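Local coordinates for carbohydrate-binding protein (Flavonifractor plautii, PDB 6N1B) that probably removes the acetyl group from N-acetylgalactosamine of the A blood group antigen, and is seen here binding the B trisaccharide, at residues E149-V163 / R183-A197. Residues are numbered along the deposited sequence; the frame is centred on the assembly and turned at random.
Sequences EVRLRISYDGVHWGV and RQVADGEDDFITAIA
Arg151 lies over the ring of Phe192, its CD 3.9 Å from the ring centroid in a CH-pi contact and its guanidinium plane turned 29° from the ring. Arginine suits this place because its methylenes can lie on the ring while the flat guanidinium spreads over Phe192 CZ and keeps NE for Glu149; an extended chain takes it there. Trp138 adds a cation-pi contact. Glu149 OE1 takes Arg151 NE at 2.8 Å in a salt bridge and Thr194 OG1 at 2.7 Å, the two donors arriving from opposite faces of the carboxylate, which should restrain its rotation.

The strands behind these side chains, 149-155 and 193-197, run antiparallel as the third and fourth strands of one blade of a beta-propeller fold, with 193-198 the outermost. A classic beta bulge interrupts the pairing: Ala195 and Ile196 both donate to Val150 O, and the small Ala195 fits beside Val150. Val150, Leu152, Ile193 and Ile196 share the apolar face opposite Arg151 and Thr194.

Arg153 reaches into the type I turn Gly188-Asp191. NH1 and NH2 together grip Gly188 O end-on, nearly in the guanidinium plane, while NH1 also donates to Trp161 O at 2.9 Å; Glu108 forms a salt bridge with NH2. Gly162 has its CA just 3.1 Å from Ala186 O, where a CB would clash. Beyond strand 149-155, Tyr156 takes Arg183 CA over one ring face, 3.8 Å from the centroid, and its hydroxyl is hydrogen-bonded to Trp174. Arg183 bends at chi3 (51°), bringing its guanidinium face over Tyr156 CD1, while NH2 bonds to Asp130 O.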
# COMPACT_ATOMS: atom_id res chain seq x y z
N GLU A 149 13.77 -9.06 0.53
CA GLU A 149 13.94 -8.43 -0.74
C GLU A 149 12.69 -7.57 -1.06
O GLU A 149 11.58 -7.88 -0.63
CB GLU A 149 14.07 -9.44 -1.89
CG GLU A 149 15.34 -10.27 -1.83
CD GLU A 149 15.53 -11.22 -2.98
OE1 GLU A 149 14.70 -11.26 -3.92
OE2 GLU A 149 16.55 -11.92 -3.01
N VAL A 150 12.91 -6.49 -1.81
CA VAL A 150 11.83 -5.85 -2.59
C VAL A 150 11.86 -6.43 -3.97
O VAL A 150 12.93 -6.39 -4.60
CB VAL A 150 11.92 -4.29 -2.56
CG1 VAL A 150 10.87 -3.71 -3.48
CG2 VAL A 150 11.82 -3.76 -1.15
N ARG A 151 10.76 -7.03 -4.39
CA ARG A 151 10.62 -7.70 -5.70
C ARG A 151 9.61 -6.94 -6.55
O ARG A 151 8.86 -6.10 -6.08
CB ARG A 151 10.20 -9.13 -5.46
CG ARG A 151 11.25 -9.94 -4.74
CD ARG A 151 10.85 -11.39 -4.41
NE ARG A 151 11.98 -12.10 -3.88
CZ ARG A 151 12.03 -13.44 -3.68
NH1 ARG A 151 10.92 -14.14 -3.71
NH2 ARG A 151 13.22 -14.01 -3.52
N LEU A 152 9.65 -7.27 -7.84
CA LEU A 152 8.95 -6.50 -8.88
C LEU A 152 8.46 -7.42 -9.99
O LEU A 152 9.24 -8.30 -10.49
CB LEU A 152 9.91 -5.49 -9.45
CG LEU A 152 9.53 -4.73 -10.72
CD1 LEU A 152 8.28 -3.87 -10.54
CD2 LEU A 152 10.69 -3.88 -11.20
N ARG A 153 7.19 -7.24 -10.34
CA ARG A 153 6.64 -7.85 -11.58
C ARG A 153 6.00 -6.71 -12.36
O ARG A 153 5.34 -5.84 -11.81
CB ARG A 153 5.56 -8.91 -11.26
CG ARG A 153 6.17 -10.25 -10.79
CD ARG A 153 5.08 -11.24 -10.34
NE ARG A 153 5.65 -12.52 -9.92
CZ ARG A 153 5.79 -13.61 -10.68
NH1 ARG A 153 5.36 -13.65 -11.92
NH2 ARG A 153 6.35 -14.71 -10.14
N ILE A 154 6.17 -6.77 -13.71
CA ILE A 154 5.67 -5.73 -14.62
C ILE A 154 4.61 -6.35 -15.54
O ILE A 154 4.68 -7.57 -15.87
CB ILE A 154 6.87 -5.20 -15.45
CG1 ILE A 154 7.85 -4.45 -14.54
CG2 ILE A 154 6.45 -4.33 -16.65
CD1 ILE A 154 9.22 -4.20 -15.11
N SER A 155 3.63 -5.51 -15.94
CA SER A 155 2.65 -6.00 -16.90
C SER A 155 2.38 -4.93 -17.96
O SER A 155 2.26 -3.73 -17.63
CB SER A 155 1.32 -6.32 -16.18
OG SER A 155 0.32 -6.85 -17.06
N TYR A 156 2.23 -5.42 -19.20
CA TYR A 156 1.76 -4.65 -20.31
C TYR A 156 0.23 -4.73 -20.57
O TYR A 156 -0.35 -3.77 -21.12
CB TYR A 156 2.50 -4.99 -21.58
CG TYR A 156 3.98 -4.79 -21.56
CD1 TYR A 156 4.50 -3.47 -21.60
CD2 TYR A 156 4.89 -5.80 -21.55
CE1 TYR A 156 5.88 -3.27 -21.70
CE2 TYR A 156 6.28 -5.61 -21.65
CZ TYR A 156 6.77 -4.32 -21.74
OH TYR A 156 8.12 -4.08 -21.86
N ASP A 157 -0.31 -5.91 -20.28
CA ASP A 157 -1.67 -6.24 -20.68
C ASP A 157 -2.64 -6.37 -19.54
O ASP A 157 -3.84 -6.53 -19.76
CB ASP A 157 -1.72 -7.55 -21.55
CG ASP A 157 -1.33 -8.79 -20.80
OD1 ASP A 157 -1.05 -8.75 -19.59
OD2 ASP A 157 -1.27 -9.85 -21.49
N GLY A 158 -2.17 -6.23 -18.30
CA GLY A 158 -3.02 -6.30 -17.09
C GLY A 158 -3.32 -7.71 -16.60
O GLY A 158 -3.88 -7.91 -15.52
N VAL A 159 -2.95 -8.69 -17.45
CA VAL A 159 -3.25 -10.09 -17.23
C VAL A 159 -2.04 -10.92 -16.80
O VAL A 159 -2.07 -11.77 -15.90
CB VAL A 159 -3.94 -10.71 -18.55
CG1 VAL A 159 -4.13 -12.19 -18.43
CG2 VAL A 159 -5.21 -9.99 -18.86
N HIS A 160 -0.90 -10.68 -17.51
CA HIS A 160 0.34 -11.37 -17.26
C HIS A 160 1.35 -10.41 -16.59
O HIS A 160 1.58 -9.33 -17.14
CB HIS A 160 0.89 -11.88 -18.60
CG HIS A 160 -0.07 -12.75 -19.30
ND1 HIS A 160 -0.82 -12.27 -20.34
CD2 HIS A 160 -0.38 -14.02 -19.12
CE1 HIS A 160 -1.58 -13.25 -20.81
NE2 HIS A 160 -1.39 -14.32 -20.03
N TRP A 161 1.89 -10.86 -15.44
CA TRP A 161 2.72 -10.02 -14.62
C TRP A 161 4.05 -10.74 -14.36
O TRP A 161 4.04 -11.85 -13.79
CB TRP A 161 2.00 -9.82 -13.24
CG TRP A 161 0.72 -9.03 -13.43
CD1 TRP A 161 -0.51 -9.49 -13.89
CD2 TRP A 161 0.55 -7.64 -13.14
NE1 TRP A 161 -1.38 -8.43 -13.96
CE2 TRP A 161 -0.79 -7.26 -13.51
CE3 TRP A 161 1.39 -6.60 -12.69
CZ2 TRP A 161 -1.26 -5.94 -13.47
CZ3 TRP A 161 0.92 -5.33 -12.62
CH2 TRP A 161 -0.42 -4.98 -13.01
N GLY A 162 5.16 -10.11 -14.78
CA GLY A 162 6.43 -10.79 -14.70
C GLY A 162 7.58 -9.95 -15.21
O GLY A 162 7.71 -8.76 -14.90
N VAL A 163 8.44 -10.61 -15.94
CA VAL A 163 9.68 -10.01 -16.41
C VAL A 163 9.58 -9.70 -17.91
O VAL A 163 9.34 -10.64 -18.70
CB VAL A 163 10.87 -10.99 -16.16
CG1 VAL A 163 12.20 -10.34 -16.63
CG2 VAL A 163 10.94 -11.27 -14.66
N ARG A 183 5.75 -6.31 -26.34
CA ARG A 183 4.98 -5.95 -25.12
C ARG A 183 4.40 -7.21 -24.50
O ARG A 183 3.21 -7.40 -24.36
CB ARG A 183 3.88 -4.95 -25.40
CG ARG A 183 4.34 -3.61 -25.88
CD ARG A 183 3.19 -2.59 -26.15
NE ARG A 183 2.25 -2.45 -25.06
CZ ARG A 183 2.47 -1.72 -24.01
NH1 ARG A 183 3.60 -0.98 -23.94
NH2 ARG A 183 1.65 -1.73 -23.00
N GLN A 184 5.33 -8.07 -24.09
CA GLN A 184 5.02 -9.33 -23.41
C GLN A 184 5.99 -9.55 -22.26
O GLN A 184 7.06 -8.92 -22.24
CB GLN A 184 5.07 -10.49 -24.38
CG GLN A 184 4.14 -10.43 -25.56
CD GLN A 184 4.14 -11.74 -26.38
OE1 GLN A 184 3.56 -12.77 -25.97
NE2 GLN A 184 4.73 -11.68 -27.54
N VAL A 185 5.60 -10.39 -21.35
CA VAL A 185 6.39 -10.78 -20.18
C VAL A 185 6.48 -12.27 -20.07
O VAL A 185 5.56 -12.97 -20.49
CB VAL A 185 5.85 -10.15 -18.87
CG1 VAL A 185 5.75 -8.63 -18.94
CG2 VAL A 185 4.52 -10.73 -18.42
N ALA A 186 7.48 -12.76 -19.34
CA ALA A 186 7.50 -14.10 -18.79
C ALA A 186 6.82 -13.98 -17.42
O ALA A 186 7.25 -13.13 -16.61
CB ALA A 186 8.97 -14.55 -18.71
N ASP A 187 5.81 -14.82 -17.17
CA ASP A 187 5.09 -14.70 -15.96
C ASP A 187 4.95 -15.97 -15.10
O ASP A 187 3.95 -16.13 -14.42
CB ASP A 187 3.67 -14.13 -16.20
CG ASP A 187 2.70 -15.14 -16.81
OD1 ASP A 187 3.17 -16.07 -17.53
OD2 ASP A 187 1.44 -14.95 -16.64
N GLY A 188 5.98 -16.82 -15.17
CA GLY A 188 6.03 -17.98 -14.32
C GLY A 188 6.33 -17.67 -12.89
O GLY A 188 6.54 -16.51 -12.47
N GLU A 189 6.33 -18.74 -12.09
CA GLU A 189 6.55 -18.59 -10.69
C GLU A 189 7.80 -17.93 -10.32
O GLU A 189 7.80 -17.25 -9.30
CB GLU A 189 6.47 -19.91 -9.97
CG GLU A 189 5.20 -20.68 -10.12
CD GLU A 189 5.19 -21.89 -9.16
OE1 GLU A 189 6.30 -22.54 -9.00
OE2 GLU A 189 4.08 -21.97 -8.48
N ASP A 190 8.89 -18.09 -11.10
CA ASP A 190 10.18 -17.50 -10.78
C ASP A 190 10.47 -16.22 -11.52
O ASP A 190 11.58 -15.63 -11.44
CB ASP A 190 11.34 -18.49 -11.14
CG ASP A 190 11.30 -19.77 -10.37
OD1 ASP A 190 10.90 -19.73 -9.21
OD2 ASP A 190 11.69 -20.80 -10.96
N ASP A 191 9.47 -15.75 -12.26
CA ASP A 191 9.63 -14.58 -13.12
C ASP A 191 9.34 -13.26 -12.43
O ASP A 191 8.30 -12.60 -12.65
CB ASP A 191 8.86 -14.75 -14.40
CG ASP A 191 9.40 -15.85 -15.29
OD1 ASP A 191 10.64 -15.99 -15.38
OD2 ASP A 191 8.62 -16.53 -15.93
N PHE A 192 10.27 -12.86 -11.56
CA PHE A 192 10.26 -11.56 -10.92
C PHE A 192 11.64 -10.96 -10.99
O PHE A 192 12.60 -11.72 -11.18
CB PHE A 192 9.69 -11.64 -9.46
CG PHE A 192 10.53 -12.47 -8.55
CD1 PHE A 192 11.72 -11.95 -7.97
CD2 PHE A 192 10.25 -13.85 -8.38
CE1 PHE A 192 12.47 -12.72 -7.17
CE2 PHE A 192 11.07 -14.62 -7.63
CZ PHE A 192 12.17 -14.06 -7.02
N ILE A 193 11.75 -9.69 -10.69
CA ILE A 193 13.01 -8.96 -10.52
C ILE A 193 13.21 -8.69 -9.05
O ILE A 193 12.29 -8.22 -8.40
CB ILE A 193 13.00 -7.69 -11.39
CG1 ILE A 193 12.93 -7.98 -12.88
CG2 ILE A 193 14.18 -6.75 -11.06
CD1 ILE A 193 12.62 -6.82 -13.79
N THR A 194 14.46 -8.92 -8.58
CA THR A 194 14.86 -8.47 -7.25
C THR A 194 15.31 -7.02 -7.38
O THR A 194 16.34 -6.75 -8.03
CB THR A 194 15.91 -9.35 -6.62
OG1 THR A 194 15.44 -10.67 -6.47
CG2 THR A 194 16.41 -8.73 -5.33
N ALA A 195 14.54 -6.07 -6.88
CA ALA A 195 14.87 -4.64 -6.89
C ALA A 195 15.89 -4.32 -5.83
O ALA A 195 16.81 -3.52 -6.11
CB ALA A 195 13.63 -3.82 -6.79
N ILE A 196 15.73 -4.81 -4.61
CA ILE A 196 16.59 -4.52 -3.46
C ILE A 196 16.69 -5.76 -2.65
O ILE A 196 15.66 -6.45 -2.46
CB ILE A 196 16.07 -3.32 -2.59
CG1 ILE A 196 15.64 -2.13 -3.45
CG2 ILE A 196 17.08 -2.88 -1.60
CD1 ILE A 196 14.88 -1.12 -2.70
N ALA A 197 17.89 -6.03 -2.08
CA ALA A 197 18.04 -7.11 -1.10
C ALA A 197 18.65 -6.54 0.17
O ALA A 197 19.51 -5.62 0.11
CB ALA A 197 18.85 -8.25 -1.61
O HOH W 1 -0.10 -4.24 -24.54
O HOH W 2 0.80 -13.35 -14.54